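Local atomic coordinates of hypothetical protein (Catenulispora acidiphila, PDB entry 4H3U), a protein that is of unknown function but has a ketosteroid isomerase-like fold and may take part in trimethylamine metabolism. Residues Arg94-Tyr105 against Ala117-Thr126; Leu49-Ala60 against Arg127-Tyr138. One frame throughout, in Å; residues are numbered along the deposited sequence.

The two contacts are neighbouring strand pairs of one mixed sheet, and their centres lie about 10 Å apart. Strand 116-127 pairs with 98-109 in contact 1 and turns into strand 130-138, which pairs with 54-58 in contact 2. Where the two pairs join, Arg125 O lies 2.8 Å from Thr132 N, a probable hydrogen bond at a classic beta bulge, with Thr132 and Ser133 together opposite Arg125. Deeper in, Thr122 OG1 of contact 1 sits 2.8 Å from Asp136 OD1 of contact 2. Each contact carries a cadmium ion, on His98 in contact 1 and on Tyr138 in contact 2. Both also reach the second subunit.

Contact 1: Arg94-Tyr105 against Ala117-Thr126; sequences RAGDHVTIEAVY and AVPMATLLRT. With CD (cadmium ion), chain F.
A cadmium-bound histidine lies alongside an arginine here. His98 and Arg125 form a non-hydrogen-bonded pair of the antiparallel hairpin, and both side chains run the same way. Arg125 NE comes to 3.4 Å from His98 CE1, with the guanidinium turning its edge to the imidazole and the two planes 77° apart. With CG anti to the backbone N (chi1 -171°) and a bend at chi3, the arginine chain brings NE up beside the ring. On the imidazole, NE2 binds the cadmium ion at 2.2 Å, and water 3 is another ligand. ND1 donates to water 2, which in turn donates a hydrogen bond to Leu124 O, so both ring nitrogens are engaged and the ring's rotation is fixed. At Arg125, an alanine would take away the guanidinium edge beside CE1, and is likely to open a gap along that flank of the metal-bound ring.

At the turn Ala95-His98, type II', Arg94, from the strand before the turn, reaches across to the end of strand 116-127. Its NH2 donates to Thr126 OG1 at 2.9 Å (171°) and to Gly96 O at 3.0 Å, both in the guanidinium plane, while Val99 CG2 packs over the centre of one face. Water 1 ties Asp97 OD1 to the same threonine hydroxyl.

From Val99 to Tyr105 regular backbone bonds join the strands, such as Leu124 N to Val99 O at 2.8 Å. On the Val99 and Ile101 side, Ile101 CD1 crosses to Leu124 CD1, 3.9 Å away, and also rests on Thr122 CG2.

Helix 29-39 packs on this apolar side, bringing Val31 onto Val99 and Trp34 onto Ile101. From the other side the second subunit stacks its Tyr93 on His98. Strands 82-95 and 130-138 continue the sheet beyond the two edges of the hairpin.

Contact 2: Leu49-Ala60 against Arg127-Tyr138; sequences LFAADGTYVDHA and RGEEITSDQDYY. With CD (cadmium ion), chain D.
Gln135 OE1 is gripped by two donors: His59 NE2 at 3.0 Å, in the amide carbonyl plane and on a lone pair, and Tyr137 OH at 2.8 Å. The same histidine and tyrosine form an offset stack, their centroids 4.2 Å apart and planes at 21°. Val57 CG1 covers the other face of the imidazole, which is thus held flat between an isopropyl group and a phenol. Gln135 NE2 meanwhile reaches Glu102 of the second subunit.

Across the sheet, on the side of Tyr56 and Asp134, two carboxylates draw close, with Asp134 OD1 only 2.6 Å from Asp136 OD1. Tyr56 lays its ring against the Asp134 carboxylate: Asp134 CG stands 3.3 Å above the plane of the Tyr56 ring, near the rim, and Asp134 CB adds a CH-pi contact. The Tyr56 hydroxyl donates to Asp136 OD2 at 2.6 Å, on the syn side, with that carboxylate standing almost square to the ring at 89°. Further along, Tyr138 OH donates to the syn lone pair of Asp58 OD2 at 2.7 Å, and water 9 donates to both Asp58 OD2 and Asp136 OD2. Tyr138 takes the crowded chi1 position, 54°, which swings its ring beneath Ala60, whose CB sits over the centre.

At the far end Phe50 receives Ile131 CB over one face and Asp134 CB at its edge. Parallel backbone pairing runs through Thr55, Val57 and His59, with Asp136 N to Val57 O at 2.9 Å.

Tyr138 O binds cadmium jointly with Tyr138 O of the second subunit. Trp38 hydrogen-bonds Tyr56 OH, and Trp34 packs on Asp136. Buried Asp58 and Asp136, each taking a tyrosine hydroxyl and a shared water, and walled by aromatic rings, are consistent with the polar pocket of ketosteroid isomerase-like folds, though the substrate remains unknown.

Contact 1: Arg94-Tyr105 against Ala117-Thr126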
loop_
_atom_site.group_PDB
_atom_site.type_symbol
_atom_site.label_atom_id
_atom_site.label_comp_id
_atom_site.label_asym_id
_atom_site.label_seq_id
_atom_site.Cartn_x
_atom_site.Cartn_y
_atom_site.Cartn_z
ATOM N N ARG A 94 -8.506 8.052 11.649
ATOM C CA ARG A 94 -7.456 8.834 12.272
ATOM C C ARG A 94 -7.058 8.208 13.608
ATOM O O ARG A 94 -7.916 7.821 14.391
ATOM C CB ARG A 94 -7.978 10.285 12.602
ATOM C CG ARG A 94 -6.916 11.106 13.336
ATOM C CD ARG A 94 -7.260 12.560 13.609
ATOM N NE ARG A 94 -7.304 13.368 12.392
ATOM C CZ ARG A 94 -6.271 13.957 11.783
ATOM N NH1 ARG A 94 -6.509 14.709 10.718
ATOM N NH2 ARG A 94 -5.018 13.799 12.188
ATOM N N ALA A 95 -5.755 8.210 13.858
ATOM C CA ALA A 95 -5.127 7.799 15.110
ATOM C C ALA A 95 -4.112 8.906 15.404
ATOM O O ALA A 95 -3.001 8.900 14.905
ATOM C CB ALA A 95 -4.476 6.436 14.992
ATOM N N GLY A 96 -4.526 9.867 16.232
ATOM C CA GLY A 96 -3.637 10.980 16.577
ATOM C C GLY A 96 -3.269 11.794 15.352
ATOM O O GLY A 96 -4.136 12.293 14.644
ATOM N N ASP A 97 -1.971 11.925 15.089
ATOM C CA ASP A 97 -1.539 12.677 13.924
ATOM C C ASP A 97 -1.463 11.830 12.650
ATOM O O ASP A 97 -0.980 12.305 11.648
ATOM C CB ASP A 97 -0.164 13.262 14.163
ATOM C CG ASP A 97 -0.163 14.333 15.228
ATOM O OD1 ASP A 97 -1.127 15.154 15.303
ATOM O OD2 ASP A 97 0.831 14.363 15.959
ATOM N N HIS A 98 -1.960 10.607 12.692
ATOM C CA HIS A 98 -1.897 9.711 11.546
ATOM C C HIS A 98 -3.268 9.467 11.001
ATOM O O HIS A 98 -4.235 9.338 11.737
ATOM C CB HIS A 98 -1.292 8.386 11.988
ATOM C CG HIS A 98 0.072 8.528 12.587
ATOM N ND1 HIS A 98 1.217 8.449 11.825
ATOM C CD2 HIS A 98 0.464 8.838 13.832
ATOM C CE1 HIS A 98 2.264 8.676 12.585
ATOM N NE2 HIS A 98 1.843 8.892 13.824
ATOM N N VAL A 99 -3.404 9.508 9.695
ATOM C CA VAL A 99 -4.655 9.224 9.019
ATOM C C VAL A 99 -4.364 8.126 7.974
ATOM O O VAL A 99 -3.403 8.197 7.213
ATOM C CB VAL A 99 -5.215 10.487 8.325
ATOM C CG1 VAL A 99 -6.472 10.178 7.558
ATOM C CG2 VAL A 99 -5.473 11.604 9.331
ATOM N N THR A 100 -5.232 7.127 7.961
ATOM C CA THR A 100 -5.188 6.074 6.967
ATOM C C THR A 100 -6.378 6.210 6.046
ATOM O O THR A 100 -7.520 6.361 6.521
ATOM C CB THR A 100 -5.187 4.708 7.639
ATOM O OG1 THR A 100 -4.082 4.622 8.518
ATOM C CG2 THR A 100 -5.185 3.589 6.613
ATOM N N ILE A 101 -6.115 6.135 4.738
ATOM C CA ILE A 101 -7.138 6.236 3.733
ATOM C C ILE A 101 -7.180 4.984 2.891
ATOM O O ILE A 101 -6.149 4.575 2.359
ATOM C CB ILE A 101 -6.882 7.430 2.803
ATOM C CG1 ILE A 101 -6.714 8.743 3.554
ATOM C CG2 ILE A 101 -8.004 7.557 1.772
ATOM C CD1 ILE A 101 -6.182 9.884 2.720
ATOM N N GLU A 102 -8.349 4.368 2.780
ATOM C CA GLU A 102 -8.596 3.317 1.809
ATOM C C GLU A 102 -9.412 4.009 0.688
ATOM O O GLU A 102 -10.517 4.532 0.916
ATOM C CB GLU A 102 -9.382 2.161 2.395
ATOM C CG GLU A 102 -8.586 1.439 3.437
ATOM C CD GLU A 102 -9.227 0.189 4.002
ATOM O OE1 GLU A 102 -9.725 -0.646 3.200
ATOM O OE2 GLU A 102 -9.158 -0.004 5.249
ATOM N N ALA A 103 -8.852 4.050 -0.510
ATOM C CA ALA A 103 -9.458 4.731 -1.644
ATOM C C ALA A 103 -9.449 3.866 -2.850
ATOM O O ALA A 103 -8.916 2.753 -2.843
ATOM C CB ALA A 103 -8.676 5.996 -1.947
ATOM N N VAL A 104 -10.114 4.345 -3.904
ATOM C CA VAL A 104 -10.009 3.753 -5.238
ATOM C C VAL A 104 -9.443 4.834 -6.138
ATOM O O VAL A 104 -9.960 5.941 -6.205
ATOM C CB VAL A 104 -11.361 3.236 -5.790
ATOM C CG1 VAL A 104 -11.214 2.705 -7.215
ATOM C CG2 VAL A 104 -11.906 2.155 -4.886
ATOM N N TYR A 105 -8.375 4.465 -6.824
ATOM C CA TYR A 105 -7.661 5.316 -7.768
ATOM C C TYR A 105 -7.927 4.831 -9.190
ATOM O O TYR A 105 -7.672 3.684 -9.509
ATOM C CB TYR A 105 -6.180 5.232 -7.466
ATOM C CG TYR A 105 -5.252 5.884 -8.454
ATOM C CD1 TYR A 105 -5.624 7.030 -9.141
ATOM C CD2 TYR A 105 -4.061 5.312 -8.798
ATOM C CE1 TYR A 105 -4.785 7.602 -10.098
ATOM C CE2 TYR A 105 -3.157 5.942 -9.650
ATOM C CZ TYR A 105 -3.507 7.106 -10.262
ATOM O OH TYR A 105 -2.637 7.704 -11.141
ATOM N N ALA A 117 -8.999 1.004 -12.555
ATOM C CA ALA A 117 -9.422 1.446 -11.195
ATOM C C ALA A 117 -8.853 0.413 -10.234
ATOM O O ALA A 117 -9.099 -0.782 -10.400
ATOM C CB ALA A 117 -10.914 1.606 -11.062
ATOM N N VAL A 118 -8.102 0.868 -9.217
ATOM C CA VAL A 118 -7.497 -0.039 -8.258
ATOM C C VAL A 118 -7.685 0.491 -6.841
ATOM O O VAL A 118 -7.725 1.709 -6.613
ATOM C CB VAL A 118 -5.988 -0.215 -8.518
ATOM C CG1 VAL A 118 -5.721 -0.922 -9.858
ATOM C CG2 VAL A 118 -5.196 1.100 -8.461
ATOM N N PRO A 119 -7.688 -0.409 -5.851
ATOM C CA PRO A 119 -7.656 0.050 -4.465
ATOM C C PRO A 119 -6.280 0.668 -4.143
ATOM O O PRO A 119 -5.238 0.183 -4.568
ATOM C CB PRO A 119 -7.896 -1.227 -3.652
ATOM C CG PRO A 119 -7.444 -2.340 -4.547
ATOM C CD PRO A 119 -7.746 -1.876 -5.944
HETATM N N MSE A 120 -6.284 1.668 -3.287
HETATM C CA MSE A 120 -5.063 2.312 -2.876
HETATM C C MSE A 120 -5.151 2.508 -1.399
HETATM O O MSE A 120 -6.243 2.624 -0.827
HETATM C CB MSE A 120 -4.903 3.638 -3.633
HETATM C CG MSE A 120 -3.566 4.381 -3.403
HETATM SE SE MSE A 120 -3.316 5.911 -4.648
HETATM C CE MSE A 120 -5.141 6.534 -4.245
ATOM N N ALA A 121 -3.972 2.446 -0.788
ATOM C CA ALA A 121 -3.804 2.768 0.657
ATOM C C ALA A 121 -2.930 4.005 0.707
ATOM O O ALA A 121 -1.799 4.000 0.196
ATOM C CB ALA A 121 -3.179 1.592 1.414
ATOM N N THR A 122 -3.408 5.054 1.361
ATOM C CA THR A 122 -2.648 6.263 1.560
ATOM C C THR A 122 -2.513 6.546 3.050
ATOM O O THR A 122 -3.478 6.511 3.821
ATOM C CB THR A 122 -3.300 7.453 0.841
ATOM O OG1 THR A 122 -3.205 7.229 -0.575
ATOM C CG2 THR A 122 -2.681 8.798 1.216
ATOM N N LEU A 123 -1.275 6.763 3.450
ATOM C CA LEU A 123 -0.938 7.060 4.858
ATOM C C LEU A 123 -0.550 8.517 4.931
ATOM O O LEU A 123 0.450 8.933 4.312
ATOM C CB LEU A 123 0.225 6.190 5.315
ATOM C CG LEU A 123 0.067 4.690 5.088
ATOM C CD1 LEU A 123 1.204 3.917 5.718
ATOM C CD2 LEU A 123 -1.256 4.122 5.537
ATOM N N LEU A 124 -1.290 9.283 5.753
ATOM C CA LEU A 124 -0.943 10.672 5.971
ATOM C C LEU A 124 -0.444 10.877 7.406
ATOM O O LEU A 124 -0.934 10.228 8.339
ATOM C CB LEU A 124 -2.165 11.590 5.812
ATOM C CG LEU A 124 -2.951 11.540 4.527
ATOM C CD1 LEU A 124 -4.073 12.578 4.553
ATOM C CD2 LEU A 124 -2.038 11.748 3.323
ATOM N N ARG A 125 0.479 11.789 7.568
ATOM C CA ARG A 125 0.792 12.370 8.859
ATOM C C ARG A 125 0.412 13.833 8.755
ATOM O O ARG A 125 0.705 14.485 7.760
ATOM C CB ARG A 125 2.225 12.213 9.235
ATOM C CG ARG A 125 2.500 12.616 10.666
ATOM C CD ARG A 125 3.934 12.316 11.089
ATOM N NE ARG A 125 4.178 10.904 10.813
ATOM C CZ ARG A 125 4.894 10.396 9.808
ATOM N NH1 ARG A 125 4.908 9.083 9.666
ATOM N NH2 ARG A 125 5.596 11.158 8.964
ATOM N N THR A 126 -0.256 14.340 9.787
ATOM C CA THR A 126 -0.789 15.728 9.773
ATOM C C THR A 126 -0.307 16.523 10.982
ATOM O O THR A 126 0.188 15.976 11.978
ATOM C CB THR A 126 -2.324 15.739 9.822
ATOM O OG1 THR A 126 -2.778 15.153 11.060
ATOM C CG2 THR A 126 -2.864 14.976 8.620
HETATM CD CD CD F . 2.940 9.359 15.699
HETATM O O HOH W 1 -2.715 16.630 13.340
HETATM O O HOH W 2 0.530 8.002 8.995
HETATM O O HOH W 3 3.400 11.479 14.844
#

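Contact 2: Leu49-Ala60 against Arg127-Tyr138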
loop_
_atom_site.group_PDB
_atom_site.type_symbol
_atom_site.label_atom_id
_atom_site.label_comp_id
_atom_site.label_asym_id
_atom_site.label_seq_id
_atom_site.Cartn_x
_atom_site.Cartn_y
_atom_site.Cartn_z
ATOM N N LEU A 49 -2.326 21.804 0.554
ATOM C CA LEU A 49 -2.606 21.024 1.753
ATOM C C LEU A 49 -1.372 20.660 2.564
ATOM O O LEU A 49 -1.507 20.214 3.694
ATOM C CB LEU A 49 -3.306 19.716 1.361
ATOM C CG LEU A 49 -4.611 19.864 0.591
ATOM C CD1 LEU A 49 -5.137 18.509 0.173
ATOM C CD2 LEU A 49 -5.644 20.655 1.406
ATOM N N PHE A 50 -0.179 20.826 1.998
ATOM C CA PHE A 50 1.058 20.347 2.575
ATOM C C PHE A 50 1.924 21.414 3.219
ATOM O O PHE A 50 1.975 22.567 2.826
ATOM C CB PHE A 50 1.901 19.652 1.474
ATOM C CG PHE A 50 1.341 18.313 1.073
ATOM C CD1 PHE A 50 1.888 17.138 1.562
ATOM C CD2 PHE A 50 0.247 18.232 0.213
ATOM C CE1 PHE A 50 1.355 15.920 1.226
ATOM C CE2 PHE A 50 -0.300 17.003 -0.097
ATOM C CZ PHE A 50 0.252 15.853 0.416
ATOM N N ALA A 51 2.634 20.967 4.268
ATOM C CA ALA A 51 3.622 21.770 4.943
ATOM C C ALA A 51 4.719 22.181 3.980
ATOM O O ALA A 51 4.961 21.519 2.957
ATOM C CB ALA A 51 4.229 21.004 6.110
ATOM N N ALA A 52 5.494 23.198 4.351
ATOM C CA ALA A 52 6.528 23.703 3.499
ATOM C C ALA A 52 7.573 22.650 3.172
ATOM O O ALA A 52 8.126 22.646 2.066
ATOM C CB ALA A 52 7.195 24.916 4.118
ATOM N N ASP A 53 7.849 21.782 4.144
ATOM C CA ASP A 53 8.774 20.677 4.012
ATOM C C ASP A 53 8.061 19.333 3.947
ATOM O O ASP A 53 8.639 18.287 4.202
ATOM C CB ASP A 53 9.810 20.704 5.167
ATOM C CG ASP A 53 9.176 20.657 6.556
ATOM O OD1 ASP A 53 9.975 20.547 7.511
ATOM O OD2 ASP A 53 7.920 20.728 6.704
ATOM N N GLY A 54 6.789 19.356 3.603
ATOM C CA GLY A 54 6.018 18.142 3.485
ATOM C C GLY A 54 6.532 17.241 2.372
ATOM O O GLY A 54 7.020 17.716 1.358
ATOM N N THR A 55 6.367 15.946 2.563
ATOM C CA THR A 55 6.800 14.961 1.580
ATOM C C THR A 55 5.632 14.162 1.007
ATOM O O THR A 55 4.615 13.936 1.664
ATOM C CB THR A 55 7.825 13.987 2.199
ATOM O OG1 THR A 55 7.237 13.294 3.294
ATOM C CG2 THR A 55 9.052 14.746 2.666
ATOM N N TYR A 56 5.826 13.724 -0.239
ATOM C CA TYR A 56 4.859 12.919 -0.930
ATOM C C TYR A 56 5.647 11.790 -1.608
ATOM O O TYR A 56 6.565 12.050 -2.392
ATOM C CB TYR A 56 4.104 13.764 -2.009
ATOM C CG TYR A 56 2.776 13.186 -2.453
ATOM C CD1 TYR A 56 1.583 13.832 -2.144
ATOM C CD2 TYR A 56 2.693 11.972 -3.146
ATOM C CE1 TYR A 56 0.381 13.291 -2.447
ATOM C CE2 TYR A 56 1.469 11.409 -3.409
ATOM C CZ TYR A 56 0.299 12.081 -3.044
ATOM O OH TYR A 56 -0.945 11.509 -3.236
ATOM N N VAL A 57 5.300 10.540 -1.331
ATOM C CA VAL A 57 5.926 9.380 -1.941
ATOM C C VAL A 57 4.848 8.500 -2.561
ATOM O O VAL A 57 3.962 8.048 -1.874
ATOM C CB VAL A 57 6.731 8.564 -0.905
ATOM C CG1 VAL A 57 7.346 7.355 -1.600
ATOM C CG2 VAL A 57 7.803 9.431 -0.267
ATOM N N ASP A 58 5.009 8.202 -3.859
ATOM C CA ASP A 58 4.203 7.202 -4.553
ATOM C C ASP A 58 5.076 5.971 -4.670
ATOM O O ASP A 58 6.060 5.970 -5.412
ATOM C CB ASP A 58 3.718 7.709 -5.904
ATOM C CG ASP A 58 2.884 6.711 -6.647
ATOM O OD1 ASP A 58 3.229 5.500 -6.640
ATOM O OD2 ASP A 58 1.881 7.133 -7.290
ATOM N N HIS A 59 4.751 4.939 -3.889
ATOM C CA HIS A 59 5.561 3.737 -3.878
ATOM C C HIS A 59 5.368 2.866 -5.117
ATOM O O HIS A 59 6.261 2.069 -5.421
ATOM C CB HIS A 59 5.282 2.937 -2.586
ATOM C CG HIS A 59 5.804 3.576 -1.347
ATOM N ND1 HIS A 59 7.119 3.515 -0.945
ATOM C CD2 HIS A 59 5.144 4.256 -0.378
ATOM C CE1 HIS A 59 7.242 4.151 0.210
ATOM N NE2 HIS A 59 6.051 4.601 0.588
ATOM N N ALA A 60 4.212 2.935 -5.739
ATOM C CA ALA A 60 3.957 2.093 -6.915
ATOM C C ALA A 60 4.876 2.500 -8.078
ATOM O O ALA A 60 5.431 1.653 -8.754
ATOM C CB ALA A 60 2.474 2.158 -7.294
ATOM N N ARG A 127 -0.483 17.832 10.869
ATOM C CA ARG A 127 -0.188 18.800 11.937
ATOM C C ARG A 127 -1.340 19.802 11.801
ATOM O O ARG A 127 -1.332 20.678 10.928
ATOM C CB ARG A 127 1.178 19.446 11.736
ATOM C CG ARG A 127 1.625 20.458 12.797
ATOM C CD ARG A 127 2.757 21.312 12.215
ATOM N NE ARG A 127 3.923 20.514 11.831
ATOM C CZ ARG A 127 4.827 20.857 10.908
ATOM N NH1 ARG A 127 4.655 21.929 10.137
ATOM N NH2 ARG A 127 5.848 20.046 10.658
ATOM N N GLY A 128 -2.365 19.664 12.639
ATOM C CA GLY A 128 -3.557 20.479 12.475
ATOM C C GLY A 128 -4.159 20.045 11.154
ATOM O O GLY A 128 -4.280 18.827 10.916
ATOM N N GLU A 129 -4.479 21.018 10.281
ATOM C CA GLU A 129 -4.988 20.742 8.958
ATOM C C GLU A 129 -3.910 20.393 7.915
ATOM O O GLU A 129 -4.255 19.758 6.936
ATOM C CB GLU A 129 -5.727 21.946 8.405
ATOM C CG GLU A 129 -6.925 22.409 9.209
ATOM C CD GLU A 129 -7.936 23.061 8.300
ATOM O OE1 GLU A 129 -7.977 22.637 7.154
ATOM O OE2 GLU A 129 -8.770 23.886 8.727
ATOM N N GLU A 130 -2.631 20.735 8.145
ATOM C CA GLU A 130 -1.542 20.493 7.164
ATOM C C GLU A 130 -1.071 19.051 7.153
ATOM O O GLU A 130 -0.938 18.403 8.168
ATOM C CB GLU A 130 -0.261 21.279 7.524
ATOM C CG GLU A 130 -0.315 22.785 7.465
ATOM C CD GLU A 130 1.083 23.367 7.375
ATOM O OE1 GLU A 130 1.915 23.186 8.269
ATOM O OE2 GLU A 130 1.329 24.070 6.407
ATOM N N ILE A 131 -0.738 18.595 5.946
ATOM C CA ILE A 131 -0.149 17.284 5.727
ATOM C C ILE A 131 1.371 17.413 5.731
ATOM O O ILE A 131 1.931 18.203 4.977
ATOM C CB ILE A 131 -0.613 16.637 4.423
ATOM C CG1 ILE A 131 -2.144 16.560 4.361
ATOM C CG2 ILE A 131 0.047 15.275 4.291
ATOM C CD1 ILE A 131 -2.693 16.119 3.024
ATOM N N THR A 132 2.034 16.674 6.621
ATOM C CA THR A 132 3.474 16.640 6.652
ATOM C C THR A 132 4.062 15.494 5.832
ATOM O O THR A 132 5.192 15.590 5.370
ATOM C CB THR A 132 4.027 16.618 8.091
ATOM O OG1 THR A 132 3.636 15.413 8.734
ATOM C CG2 THR A 132 3.485 17.792 8.873
ATOM N N SER A 133 3.304 14.411 5.687
ATOM C CA SER A 133 3.730 13.250 4.905
ATOM C C SER A 133 2.528 12.569 4.252
ATOM O O SER A 133 1.494 12.407 4.870
ATOM C CB SER A 133 4.443 12.222 5.824
ATOM O OG SER A 133 4.685 10.995 5.169
ATOM N N ASP A 134 2.698 12.211 2.975
ATOM C CA ASP A 134 1.736 11.372 2.269
ATOM C C ASP A 134 2.547 10.222 1.638
ATOM O O ASP A 134 3.557 10.475 0.962
ATOM C CB ASP A 134 1.041 12.186 1.165
ATOM C CG ASP A 134 0.011 11.421 0.346
ATOM O OD1 ASP A 134 0.401 10.304 -0.126
ATOM O OD2 ASP A 134 -1.066 11.950 0.099
ATOM N N GLN A 135 2.121 8.995 1.863
ATOM C CA GLN A 135 2.608 7.809 1.145
ATOM C C GLN A 135 1.405 7.152 0.471
ATOM O O GLN A 135 0.434 6.819 1.129
ATOM C CB GLN A 135 3.195 6.817 2.106
ATOM C CG GLN A 135 4.402 7.305 2.859
ATOM C CD GLN A 135 4.856 6.244 3.817
ATOM O OE1 GLN A 135 5.260 5.147 3.384
ATOM N NE2 GLN A 135 4.685 6.487 5.099
ATOM N N ASP A 136 1.547 6.873 -0.843
ATOM C CA ASP A 136 0.533 6.168 -1.624
ATOM C C ASP A 136 1.052 4.788 -2.025
ATOM O O ASP A 136 2.177 4.677 -2.515
ATOM C CB ASP A 136 0.130 6.892 -2.905
ATOM C CG ASP A 136 -0.485 8.252 -2.714
ATOM O OD1 ASP A 136 -0.933 8.579 -1.580
ATOM O OD2 ASP A 136 -0.583 8.985 -3.734
ATOM N N TYR A 137 0.241 3.762 -1.806
ATOM C CA TYR A 137 0.502 2.364 -2.199
ATOM C C TYR A 137 -0.667 1.830 -3.007
ATOM O O TYR A 137 -1.808 1.991 -2.639
ATOM C CB TYR A 137 0.654 1.481 -0.956
ATOM C CG TYR A 137 1.745 1.779 -0.009
ATOM C CD1 TYR A 137 2.938 1.010 -0.025
ATOM C CD2 TYR A 137 1.660 2.800 0.950
ATOM C CE1 TYR A 137 3.933 1.225 0.908
ATOM C CE2 TYR A 137 2.668 3.014 1.860
ATOM C CZ TYR A 137 3.838 2.237 1.812
ATOM O OH TYR A 137 4.873 2.440 2.707
ATOM N N TYR A 138 -0.348 1.114 -4.122
ATOM C CA TYR A 138 -1.360 0.503 -4.964
ATOM C C TYR A 138 -0.674 -0.493 -5.874
ATOM O O TYR A 138 0.560 -0.453 -6.039
ATOM C CB TYR A 138 -2.235 1.497 -5.745
ATOM C CG TYR A 138 -1.491 2.503 -6.590
ATOM C CD1 TYR A 138 -1.217 2.290 -7.934
ATOM C CD2 TYR A 138 -0.991 3.663 -6.008
ATOM C CE1 TYR A 138 -0.510 3.237 -8.663
ATOM C CE2 TYR A 138 -0.295 4.614 -6.728
ATOM C CZ TYR A 138 -0.043 4.390 -8.074
ATOM O OH TYR A 138 0.637 5.331 -8.821
HETATM CD CD CD D . 2.123 -1.789 -4.749
HETATM O O HOH W 4 -4.127 21.300 4.802
HETATM O O HOH W 5 4.415 24.471 6.842
HETATM O O HOH W 6 7.947 16.390 6.589
HETATM O O HOH W 7 5.933 10.948 2.577
HETATM O O HOH W 8 7.888 14.020 6.086
HETATM O O HOH W 9 0.417 9.251 -6.345
#